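Local coordinates for protein beta-ketoacyl synthase (Burkholderia phymatum, PDB 4EWG) that probably acts as a 3-oxoacyl-[acyl-carrier-protein] synthase, condensing and lengthening acyl chains carried on acyl carrier protein, at residues 292-297 and 405-410; 342-347 and 394-399. All coordinates share one frame; numbering follows the deposited sequence.

Contact 1: residues 292-297 and 405-410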
loop_
_atom_site.group_PDB
_atom_site.type_symbol
_atom_site.label_atom_id
_atom_site.label_comp_id
_atom_site.label_asym_id
_atom_site.label_seq_id
_atom_site.Cartn_x
_atom_site.Cartn_y
_atom_site.Cartn_z
ATOM N N ALA A 292 8.245 4.902 -22.154
ATOM C CA ALA A 292 8.876 6.170 -22.600
ATOM C C ALA A 292 9.018 6.257 -24.136
ATOM O O ALA A 292 9.491 7.285 -24.659
ATOM C CB ALA A 292 10.229 6.333 -21.940
ATOM N N LYS A 293 8.636 5.188 -24.853
ATOM C CA LYS A 293 8.844 5.071 -26.298
ATOM C C LYS A 293 10.324 5.383 -26.676
ATOM O O LYS A 293 10.612 6.102 -27.615
ATOM C CB LYS A 293 7.805 5.918 -27.072
ATOM N N LEU A 294 11.249 4.786 -25.906
ATOM C CA LEU A 294 12.696 4.957 -26.088
ATOM C C LEU A 294 13.356 3.629 -26.332
ATOM O O LEU A 294 12.902 2.601 -25.839
ATOM C CB LEU A 294 13.331 5.542 -24.830
ATOM C CG LEU A 294 13.020 6.985 -24.470
ATOM C CD1 LEU A 294 13.543 7.356 -23.090
ATOM C CD2 LEU A 294 13.615 7.857 -25.590
ATOM N N ASP A 295 14.436 3.656 -27.100
ATOM C CA ASP A 295 15.314 2.509 -27.232
ATOM C C ASP A 295 16.316 2.532 -26.094
ATOM O O ASP A 295 16.639 3.598 -25.523
ATOM C CB ASP A 295 16.039 2.502 -28.580
ATOM C CG ASP A 295 15.098 2.247 -29.746
ATOM O OD1 ASP A 295 14.413 1.192 -29.748
ATOM O OD2 ASP A 295 15.058 3.079 -30.677
ATOM N N ALA A 296 16.793 1.356 -25.751
ATOM C CA ALA A 296 17.802 1.199 -24.733
ATOM C C ALA A 296 18.937 2.206 -24.906
ATOM O O ALA A 296 19.478 2.734 -23.920
ATOM C CB ALA A 296 18.345 -0.230 -24.784
ATOM N N ASN A 297 19.273 2.471 -26.170
ATOM C CA ASN A 297 20.361 3.380 -26.527
ATOM C C ASN A 297 20.246 4.769 -25.933
ATOM O O ASN A 297 21.261 5.423 -25.724
ATOM C CB ASN A 297 20.424 3.550 -28.058
ATOM C CG ASN A 297 20.583 2.254 -28.774
ATOM O OD1 ASN A 297 20.923 1.226 -28.159
ATOM N ND2 ASN A 297 20.340 2.270 -30.088
ATOM N N SER A 405 11.330 0.278 -12.469
ATOM C CA SER A 405 12.291 0.995 -13.303
ATOM C C SER A 405 11.690 2.365 -13.634
ATOM O O SER A 405 10.577 2.451 -14.142
ATOM C CB SER A 405 12.546 0.207 -14.584
ATOM O OG SER A 405 13.486 0.840 -15.397
ATOM N N LEU A 406 12.427 3.420 -13.341
ATOM C CA LEU A 406 11.978 4.789 -13.590
ATOM C C LEU A 406 12.891 5.422 -14.582
ATOM O O LEU A 406 14.117 5.331 -14.421
ATOM C CB LEU A 406 12.013 5.599 -12.301
ATOM C CG LEU A 406 10.917 5.257 -11.303
ATOM C CD1 LEU A 406 11.314 5.754 -9.886
ATOM C CD2 LEU A 406 9.573 5.810 -11.778
ATOM N N ILE A 407 12.317 6.109 -15.570
ATOM C CA ILE A 407 13.090 6.899 -16.503
ATOM C C ILE A 407 12.781 8.412 -16.369
ATOM O O ILE A 407 11.616 8.852 -16.504
ATOM C CB ILE A 407 12.856 6.454 -17.971
ATOM C CG1 ILE A 407 13.259 4.978 -18.150
ATOM C CG2 ILE A 407 13.675 7.335 -18.924
ATOM C CD1 ILE A 407 12.923 4.361 -19.503
ATOM N N PHE A 408 13.852 9.201 -16.150
ATOM C CA PHE A 408 13.766 10.642 -16.050
ATOM C C PHE A 408 14.422 11.312 -17.281
ATOM O O PHE A 408 15.515 10.925 -17.727
ATOM C CB PHE A 408 14.461 11.129 -14.774
ATOM C CG PHE A 408 13.921 10.517 -13.536
ATOM C CD1 PHE A 408 12.616 10.748 -13.154
ATOM C CD2 PHE A 408 14.702 9.677 -12.763
ATOM C CE1 PHE A 408 12.088 10.165 -12.019
ATOM C CE2 PHE A 408 14.183 9.088 -11.614
ATOM C CZ PHE A 408 12.874 9.336 -11.242
ATOM N N ARG A 409 13.754 12.318 -17.806
ATOM C CA ARG A 409 14.272 13.059 -18.939
ATOM C C ARG A 409 14.946 14.345 -18.459
ATOM O O ARG A 409 14.439 15.046 -17.569
ATOM C CB ARG A 409 13.156 13.386 -19.935
ATOM C CG ARG A 409 13.603 14.405 -20.947
ATOM C CD ARG A 409 12.647 14.635 -22.092
ATOM N NE ARG A 409 13.448 15.182 -23.166
ATOM C CZ ARG A 409 13.030 15.319 -24.412
ATOM N NH1 ARG A 409 11.782 15.013 -24.753
ATOM N NH2 ARG A 409 13.857 15.795 -25.319
ATOM N N ARG A 410 16.101 14.643 -19.042
ATOM C CA ARG A 410 16.828 15.891 -18.737
ATOM C C ARG A 410 15.953 17.061 -19.067
ATOM O O ARG A 410 15.222 17.028 -20.028
ATOM C CB ARG A 410 18.132 15.953 -19.559
ATOM C CG ARG A 410 19.094 17.077 -19.182
ATOM C CD ARG A 410 19.831 16.794 -17.888
ATOM N NE ARG A 410 20.875 17.787 -17.614
ATOM C CZ ARG A 410 22.148 17.723 -18.035
ATOM N NH1 ARG A 410 22.609 16.702 -18.770
ATOM N NH2 ARG A 410 22.989 18.699 -17.719
#
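I407 meets both A292 and L294, and it does so with two different branches. Its CD1 methyl reaches the CB of A292 at 4.1 Å, while its CG2 methyl lies 4.2 Å from CD1 of L294. The isoleucine's first torsion (chi1 -60°) separates the two jobs: CG1 is set beside the backbone N and carries CD1 to the alanine, and CG2 is turned to the other side, anti to that N, toward the leucine. L294 and I407 run past each other in opposite directions, so their methyls graze at the flanks. All of this is van der Waals contact between apolar side chains, burying 91 Å² with both sides summed. Between the two partners K293, with positive phi (51°), ends the preceding helix in a Schellman motif and turns the chain from A292 to L294, each of which directs its CB toward the strand. Outward from there, L294 also touches Y391 on strand 391-398, and I407 packs on V262, M393, A288 and L289. The contact thus seats the turn that follows helix 278-291 against strand 402-409, which runs between strands 259-268 and 391-398, while F408 faces helix 344-358.

Contact 2: residues 342-347 and 394-399; sequences GACGAL and SNNFAF
The amide of N396 lies against the N-terminal part of helix 344-358, with G345 and C344 as its partners. This is the tight part of the contact. The CA of G345 lies above the amide plane but displaced toward its oxygen-nitrogen end, 3.9 Å from CG of N396, with the two amide ends at similar distances. With only hydrogen on its CA, the glycine probably helps the helix backbone come close to the strand, and the CA atoms of G345 and N396 are 6.4 Å apart. SG of C344 comes to 3.7 Å from the atom modelled as OD1 of N396. A chi1 of 76° tucks SG between the cysteine's own backbone N and carbonyl carbon. The oxygen and nitrogen of the N396 amide are probably exchanged in the model, so this approach is best read as sulfur against one end of an amide.

Toward S394 the fit is looser. OG of S394 stays 5.0 Å from O of G345, and a water bridges the interval: it donates to O of G345 at 2.7 Å and is hydrogen-bonded to OG of S394, also at 2.7 Å. At the far end, F399 meets Y139 of the second subunit edge-to-face. The chemistry implies that this buried helix-strand junction is a polar one, in which the carbonyl of G345 and a strand hydroxyl are linked through a shared water.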
loop_
_atom_site.group_PDB
_atom_site.type_symbol
_atom_site.label_atom_id
_atom_site.label_comp_id
_atom_site.label_asym_id
_atom_site.label_seq_id
_atom_site.Cartn_x
_atom_site.Cartn_y
_atom_site.Cartn_z
ATOM N N GLY A 342 12.512 1.411 2.760
ATOM C CA GLY A 342 11.355 2.186 2.284
ATOM C C GLY A 342 11.728 3.458 1.536
ATOM O O GLY A 342 11.129 3.774 0.546
ATOM N N ALA A 343 12.759 4.161 2.028
ATOM C CA ALA A 343 13.210 5.407 1.418
ATOM C C ALA A 343 13.963 5.228 0.095
ATOM O O ALA A 343 14.072 6.192 -0.664
ATOM C CB ALA A 343 14.083 6.193 2.407
ATOM N N CYS A 344 14.493 4.036 -0.176
ATOM C CA CYS A 344 15.559 3.902 -1.201
ATOM C C CYS A 344 15.174 4.343 -2.607
ATOM O O CYS A 344 15.947 5.054 -3.261
ATOM C CB CYS A 344 16.193 2.498 -1.229
ATOM S SG CYS A 344 15.208 1.222 -1.999
ATOM N N GLY A 345 13.982 4.004 -3.057
ATOM C CA GLY A 345 13.566 4.406 -4.409
ATOM C C GLY A 345 13.400 5.912 -4.586
ATOM O O GLY A 345 13.704 6.445 -5.659
ATOM N N ALA A 346 12.954 6.599 -3.521
ATOM C CA ALA A 346 12.754 8.037 -3.554
ATOM C C ALA A 346 14.063 8.781 -3.405
ATOM O O ALA A 346 14.353 9.692 -4.179
ATOM C CB ALA A 346 11.759 8.475 -2.477
ATOM N N LEU A 347 14.868 8.385 -2.433
ATOM C CA LEU A 347 16.168 8.995 -2.214
ATOM C C LEU A 347 17.013 8.849 -3.476
ATOM O O LEU A 347 17.608 9.800 -3.941
ATOM C CB LEU A 347 16.852 8.357 -1.011
ATOM C CG LEU A 347 18.235 8.820 -0.516
ATOM C CD1 LEU A 347 18.389 8.394 0.953
ATOM C CD2 LEU A 347 19.407 8.275 -1.325
ATOM N N SER A 394 16.549 4.823 -13.019
ATOM C CA SER A 394 16.807 4.387 -11.647
ATOM C C SER A 394 15.961 3.159 -11.365
ATOM O O SER A 394 14.735 3.194 -11.513
ATOM C CB SER A 394 16.487 5.456 -10.630
ATOM O OG SER A 394 16.792 4.996 -9.309
ATOM N N ASN A 395 16.630 2.088 -10.957
ATOM C CA ASN A 395 15.995 0.775 -10.757
ATOM C C ASN A 395 15.986 0.349 -9.300
ATOM O O ASN A 395 16.821 0.778 -8.504
ATOM C CB ASN A 395 16.734 -0.291 -11.560
ATOM C CG ASN A 395 16.542 -0.132 -13.047
ATOM O OD1 ASN A 395 15.455 0.269 -13.503
ATOM N ND2 ASN A 395 17.602 -0.453 -13.835
ATOM N N ASN A 396 15.001 -0.459 -8.948
ATOM C CA ASN A 396 14.869 -1.004 -7.588
ATOM C C ASN A 396 14.162 -2.318 -7.667
ATOM O O ASN A 396 13.232 -2.500 -8.471
ATOM C CB ASN A 396 14.069 -0.064 -6.666
ATOM C CG ASN A 396 14.718 1.288 -6.519
ATOM O OD1 ASN A 396 15.648 1.480 -5.674
ATOM N ND2 ASN A 396 14.244 2.241 -7.291
ATOM N N PHE A 397 14.610 -3.234 -6.840
ATOM C CA PHE A 397 14.114 -4.610 -6.861
ATOM C C PHE A 397 13.928 -5.017 -5.449
ATOM O O PHE A 397 14.858 -4.905 -4.681
ATOM C CB PHE A 397 15.134 -5.536 -7.550
ATOM C CG PHE A 397 15.542 -5.057 -8.892
ATOM C CD1 PHE A 397 14.688 -5.187 -9.979
ATOM C CD2 PHE A 397 16.747 -4.448 -9.083
ATOM C CE1 PHE A 397 15.045 -4.729 -11.236
ATOM C CE2 PHE A 397 17.114 -3.984 -10.345
ATOM C CZ PHE A 397 16.269 -4.126 -11.410
ATOM N N ALA A 398 12.772 -5.570 -5.126
ATOM C CA ALA A 398 12.340 -5.674 -3.762
ATOM C C ALA A 398 11.877 -7.089 -3.370
ATOM O O ALA A 398 11.716 -7.984 -4.200
ATOM C CB ALA A 398 11.217 -4.681 -3.541
ATOM N N PHE A 399 11.668 -7.255 -2.075
ATOM C CA PHE A 399 10.963 -8.394 -1.519
ATOM C C PHE A 399 9.775 -8.812 -2.345
ATOM O O PHE A 399 9.040 -7.959 -2.865
ATOM C CB PHE A 399 10.411 -8.018 -0.153
ATOM C CG PHE A 399 11.167 -8.602 0.975
ATOM C CD1 PHE A 399 10.924 -9.876 1.387
ATOM C CD2 PHE A 399 12.107 -7.842 1.633
ATOM C CE1 PHE A 399 11.641 -10.414 2.435
ATOM C CE2 PHE A 399 12.828 -8.358 2.685
ATOM C CZ PHE A 399 12.601 -9.652 3.079
HETATM O O HOH W 1 14.784 4.889 -7.554
#

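In the fold
Contacts 1 and 2 lie on strands 402-409 and 391-398, which follow one another in the chain and pair antiparallel in the mixed sheet of this thiolase-like fold. Their centres are about 17 Å apart, contact 2 about 4 Å from the centre of the chain and contact 1 about 19 Å. N of S394 and O of L406 are 2.9 Å apart in a probable hydrogen bond, and OG of S405 hydrogen-bonds OD1 of N395 at 2.8 Å. Both contacts lie away from H249, a calcium-binding residue in this protein, although no calcium is bound to this chain. Contact 2, with C344 beside H305 and A398 beside C168, is probably nearer the cysteine-histidine active site that beta-ketoacyl synthases use.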